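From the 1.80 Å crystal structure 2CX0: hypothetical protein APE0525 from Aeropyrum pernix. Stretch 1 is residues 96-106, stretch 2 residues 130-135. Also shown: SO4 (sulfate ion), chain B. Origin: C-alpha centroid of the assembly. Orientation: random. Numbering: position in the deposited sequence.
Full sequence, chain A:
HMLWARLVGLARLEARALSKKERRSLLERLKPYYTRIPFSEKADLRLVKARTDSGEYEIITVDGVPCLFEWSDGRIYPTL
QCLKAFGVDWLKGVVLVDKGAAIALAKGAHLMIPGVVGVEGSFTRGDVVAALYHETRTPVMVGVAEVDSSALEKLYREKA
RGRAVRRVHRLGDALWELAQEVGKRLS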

ATOM      1  N   LEU A  96      -2.542  13.731   3.660  1.00 11.01           N
ATOM      2  CA  LEU A  96      -3.019  14.355   2.447  1.00 11.39           C
ATOM      3  C   LEU A  96      -1.895  15.212   1.930  1.00  8.09           C
ATOM      4  O   LEU A  96      -1.171  15.843   2.726  1.00 11.88           O
ATOM      5  CB  LEU A  96      -4.238  15.217   2.767  1.00 11.95           C
ATOM      6  CG  LEU A  96      -5.348  14.462   3.503  1.00 20.98           C
ATOM      7  CD1 LEU A  96      -6.519  15.420   3.792  1.00 18.98           C
ATOM      8  CD2 LEU A  96      -5.789  13.262   2.654  1.00 22.01           C
ATOM      9  N   VAL A  97      -1.739  15.237   0.608  1.00 11.44           N
ATOM     10  CA  VAL A  97      -0.602  15.951  -0.011  1.00  8.42           C
ATOM     11  C   VAL A  97      -1.058  16.875  -1.127  1.00 12.76           C
ATOM     12  O   VAL A  97      -2.131  16.686  -1.728  1.00 11.43           O
ATOM     13  CB  VAL A  97       0.474  14.950  -0.576  1.00 13.33           C
ATOM     14  CG1 VAL A  97       0.834  13.890   0.472  1.00 12.78           C
ATOM     15  CG2 VAL A  97      -0.074  14.199  -1.919  1.00  9.55           C
ATOM     16  N   ASP A  98      -0.210  17.874  -1.416  1.00 14.82           N
ATOM     17  CA  ASP A  98      -0.497  18.817  -2.472  1.00 16.15           C
ATOM     18  C   ASP A  98      -0.249  18.205  -3.862  1.00 15.73           C
ATOM     19  O   ASP A  98       0.255  17.091  -3.974  1.00 13.01           O
ATOM     20  CB  ASP A  98       0.250  20.154  -2.266  1.00 14.79           C
ATOM     21  CG  ASP A  98       1.771  20.049  -2.278  1.00 16.05           C
ATOM     22  OD1 ASP A  98       2.352  19.170  -2.906  1.00 16.56           O
ATOM     23  OD2 ASP A  98       2.412  20.925  -1.665  1.00 21.22           O
ATOM     24  N   LYS A  99      -0.633  18.916  -4.920  1.00 14.34           N
ATOM     25  CA  LYS A  99      -0.495  18.377  -6.264  1.00 13.99           C
ATOM     26  C   LYS A  99       0.946  18.046  -6.648  1.00 12.96           C
ATOM     27  O   LYS A  99       1.218  17.004  -7.187  1.00 12.67           O
ATOM     28  CB  LYS A  99      -1.093  19.349  -7.327  1.00 12.47           C
ATOM     29  CG  LYS A  99      -0.905  18.843  -8.754  1.00 15.67           C
ATOM     30  CD  LYS A  99      -1.433  19.890  -9.787  1.00 26.58           C
ATOM     31  CE  LYS A  99      -2.949  19.869  -9.892  1.00 35.17           C
ATOM     32  NZ  LYS A  99      -3.401  20.761 -11.033  1.00 38.46           N
ATOM     33  N   GLY A 100       1.884  18.956  -6.378  1.00 13.86           N
ATOM     34  CA  GLY A 100       3.284  18.658  -6.717  1.00 12.78           C
ATOM     35  C   GLY A 100       3.791  17.395  -5.987  1.00 15.25           C
ATOM     36  O   GLY A 100       4.566  16.604  -6.557  1.00 15.55           O
ATOM     37  N   ALA A 101       3.356  17.205  -4.745  1.00 11.35           N
ATOM     38  CA  ALA A 101       3.777  16.026  -4.000  1.00 12.39           C
ATOM     39  C   ALA A 101       3.109  14.767  -4.531  1.00  9.39           C
ATOM     40  O   ALA A 101       3.773  13.724  -4.593  1.00 13.10           O
ATOM     41  CB  ALA A 101       3.499  16.181  -2.469  1.00 11.45           C
ATOM     42  N   ALA A 102       1.841  14.853  -4.928  1.00  9.69           N
ATOM     43  CA  ALA A 102       1.121  13.676  -5.475  1.00 12.67           C
ATOM     44  C   ALA A 102       1.872  13.262  -6.745  1.00 15.04           C
ATOM     45  O   ALA A 102       2.121  12.101  -6.978  1.00 12.73           O
ATOM     46  CB  ALA A 102      -0.354  14.035  -5.847  1.00 12.44           C
ATOM     47  N   ILE A 103       2.242  14.237  -7.578  1.00 14.74           N
ATOM     48  CA  ILE A 103       2.977  13.920  -8.787  1.00  9.90           C
ATOM     49  C   ILE A 103       4.338  13.320  -8.474  1.00 14.42           C
ATOM     50  O   ILE A 103       4.780  12.322  -9.090  1.00 14.45           O
ATOM     51  CB  ILE A 103       3.149  15.210  -9.652  1.00 10.98           C
ATOM     52  CG1 ILE A 103       1.823  15.539 -10.329  1.00 15.16           C
ATOM     53  CG2 ILE A 103       4.272  15.019 -10.728  1.00 11.65           C
ATOM     54  CD1 ILE A 103       1.791  16.936 -10.817  1.00 19.46           C
ATOM     55  N   ALA A 104       5.015  13.896  -7.495  1.00 10.61           N
ATOM     56  CA  ALA A 104       6.371  13.348  -7.145  1.00 13.61           C
ATOM     57  C   ALA A 104       6.282  11.892  -6.629  1.00 13.57           C
ATOM     58  O   ALA A 104       7.081  11.031  -6.983  1.00 14.47           O
ATOM     59  CB  ALA A 104       7.055  14.230  -6.070  1.00 12.79           C
ATOM     60  N   LEU A 105       5.284  11.623  -5.803  1.00 13.09           N
ATOM     61  CA  LEU A 105       5.116  10.290  -5.298  1.00 11.12           C
ATOM     62  C   LEU A 105       4.791   9.366  -6.470  1.00 14.18           C
ATOM     63  O   LEU A 105       5.291   8.240  -6.490  1.00 11.40           O
ATOM     64  CB  LEU A 105       3.966  10.273  -4.281  1.00  9.97           C
ATOM     65  CG  LEU A 105       4.392  10.483  -2.804  1.00 11.69           C
ATOM     66  CD1 LEU A 105       5.519  11.497  -2.681  1.00 17.96           C
ATOM     67  CD2 LEU A 105       3.167  10.929  -2.001  1.00 12.97           C
ATOM     68  N   ALA A 106       3.950   9.814  -7.409  1.00  9.50           N
ATOM     69  CA  ALA A 106       3.621   8.918  -8.542  1.00 13.87           C
ATOM     70  C   ALA A 106       4.858   8.635  -9.438  1.00 16.81           C
ATOM     71  O   ALA A 106       4.798   7.806 -10.351  1.00 14.19           O
ATOM     72  CB  ALA A 106       2.476   9.519  -9.402  1.00 11.91           C
ATOM     73  N   ALA A 130      -1.052   5.705   4.275  1.00  9.25           N
ATOM     74  CA  ALA A 130      -1.167   5.942   2.843  1.00 12.32           C
ATOM     75  C   ALA A 130      -1.130   7.439   2.598  1.00 13.32           C
ATOM     76  O   ALA A 130      -1.646   8.191   3.433  1.00 10.92           O
ATOM     77  CB  ALA A 130      -2.520   5.390   2.263  1.00 10.06           C
ATOM     78  N   ALA A 131      -0.538   7.851   1.472  1.00  7.94           N
ATOM     79  CA  ALA A 131      -0.518   9.263   1.107  1.00  9.48           C
ATOM     80  C   ALA A 131      -1.554   9.453  -0.012  1.00 11.84           C
ATOM     81  O   ALA A 131      -1.500   8.754  -1.029  1.00 16.15           O
ATOM     82  CB  ALA A 131       0.851   9.686   0.599  1.00 10.90           C
ATOM     83  N   LEU A 132      -2.431  10.456   0.153  1.00  9.27           N
ATOM     84  CA  LEU A 132      -3.492  10.688  -0.840  1.00  7.59           C
ATOM     85  C   LEU A 132      -3.434  12.122  -1.369  1.00  8.35           C
ATOM     86  O   LEU A 132      -3.226  13.097  -0.607  1.00 14.07           O
ATOM     87  CB  LEU A 132      -4.899  10.564  -0.195  1.00 10.49           C
ATOM     88  CG  LEU A 132      -5.519   9.167  -0.059  1.00 14.56           C
ATOM     89  CD1 LEU A 132      -4.520   8.190   0.648  1.00 11.91           C
ATOM     90  CD2 LEU A 132      -6.808   9.341   0.852  1.00 17.55           C
ATOM     91  N   TYR A 133      -3.659  12.262  -2.662  1.00 10.17           N
ATOM     92  CA  TYR A 133      -3.711  13.635  -3.247  1.00 10.56           C
ATOM     93  C   TYR A 133      -4.963  14.244  -2.587  1.00 14.80           C
ATOM     94  O   TYR A 133      -6.059  13.656  -2.689  1.00 17.82           O
ATOM     95  CB  TYR A 133      -3.911  13.516  -4.763  1.00 10.99           C
ATOM     96  CG  TYR A 133      -4.138  14.850  -5.443  1.00 18.05           C
ATOM     97  CD1 TYR A 133      -3.565  16.031  -4.931  1.00 13.78           C
ATOM     98  CD2 TYR A 133      -4.886  14.936  -6.618  1.00 20.12           C
ATOM     99  CE1 TYR A 133      -3.741  17.290  -5.607  1.00 19.21           C
ATOM    100  CE2 TYR A 133      -5.061  16.162  -7.291  1.00 22.65           C
ATOM    101  CZ  TYR A 133      -4.494  17.318  -6.791  1.00 24.67           C
ATOM    102  OH  TYR A 133      -4.700  18.485  -7.497  1.00 23.62           O
ATOM    103  N   HIS A 134      -4.828  15.393  -1.930  1.00 13.56           N
ATOM    104  CA  HIS A 134      -5.950  15.988  -1.204  1.00 14.35           C
ATOM    105  C   HIS A 134      -7.218  16.306  -1.999  1.00 14.54           C
ATOM    106  O   HIS A 134      -8.310  16.038  -1.533  1.00 15.31           O
ATOM    107  CB  HIS A 134      -5.509  17.253  -0.473  1.00 16.09           C
ATOM    108  CG  HIS A 134      -5.489  18.474  -1.338  1.00 17.73           C
ATOM    109  ND1 HIS A 134      -6.575  19.321  -1.449  1.00 20.34           N
ATOM    110  CD2 HIS A 134      -4.556  18.947  -2.194  1.00 23.28           C
ATOM    111  CE1 HIS A 134      -6.307  20.260  -2.340  1.00 20.60           C
ATOM    112  NE2 HIS A 134      -5.091  20.061  -2.807  1.00 26.45           N
ATOM    113  N   GLU A 135      -7.046  16.830  -3.190  1.00 17.32           N
ATOM    114  CA  GLU A 135      -8.193  17.291  -4.015  1.00 21.99           C
ATOM    115  C   GLU A 135      -9.185  16.170  -4.404  1.00 21.43           C
ATOM    116  O   GLU A 135     -10.402  16.342  -4.292  1.00 23.01           O
ATOM    117  CB  GLU A 135      -7.648  17.997  -5.300  1.00 21.22           C
ATOM    118  CG  GLU A 135      -8.681  18.680  -6.224  1.00 28.07           C
ATOM    119  CD  GLU A 135      -9.509  19.731  -5.473  1.00 40.75           C
ATOM    120  OE1 GLU A 135      -8.993  20.352  -4.505  1.00 41.83           O
ATOM    121  OE2 GLU A 135     -10.685  19.942  -5.838  1.00 46.27           O
TER
HETATM  122  S   SO4 B1001      -1.918  22.422  -4.772  1.00 38.31           S
HETATM  123  O1  SO4 B1001      -0.506  22.813  -4.611  1.00 36.75           O
HETATM  124  O2  SO4 B1001      -2.344  22.839  -6.122  1.00 44.19           O
HETATM  125  O3  SO4 B1001      -2.213  20.983  -4.573  1.00 41.28           O
HETATM  126  O4  SO4 B1001      -2.695  23.197  -3.820  1.00 42.47           O

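Two parallel strands, Leu96–Val97 and Ala130–Tyr133, lie edge to edge, and the first turns at once into a helix that folds back over the second at 126° between their N-to-C directions. Two hydrogen bonds from Val97, reaching the residues on either side of Tyr133, set the register: Val97 N gives to Leu132 O at 2.9 Å, and His134 N gives to Val97 O at 3.0 Å, nearly straight at 173°. Leu96 CA adds a CA-H...O contact to the same Leu132 O at 3.3 Å.

Leu96 and Leu132 share one face of the sheet. Leu96 takes the m,t rotamer, which brings CD2 to 4.0 Å from Leu132 CB. Val97, at chi1 m, sets CG1 4.2 Å from Ala131 CB. Leu105 CD2 packs on the same Ala131 CB at 3.7 Å; the chi1 of Leu105 is -93°, between wells. On the helix, Ala102 CB lies 3.8 Å from Tyr133 CB.

Tyr133 covers the strand-to-helix turn. Its CA-to-CB bond points away overall, but chi1 at 173° (t) carries the ring back beside stretch 1, with Tyr133 CD1 3.6 Å from Val97 O at the ring edge and Tyr133 OH 3.3 Å from Lys99 CE. Lys99 starts t,t, and its end leads away, leaving aliphatic carbon beside the tyrosine.

Asp98 caps the helix: with chi1 at 62° (p), Asp98 OD1 accepts from Ala101 N at 2.9 Å, satisfying a first-turn amide that has no preceding helical carbonyl. Another such amide, Lys99 N, bonds SO4 O3 at 2.6 Å, a sulfate probably from the crystallisation liquor. His134, chi1 83° (p), places its ring edge beside this site, with His134 CD2 4.1 Å from Asp98 CA and His134 NE2 3.5 Å from SO4 O3.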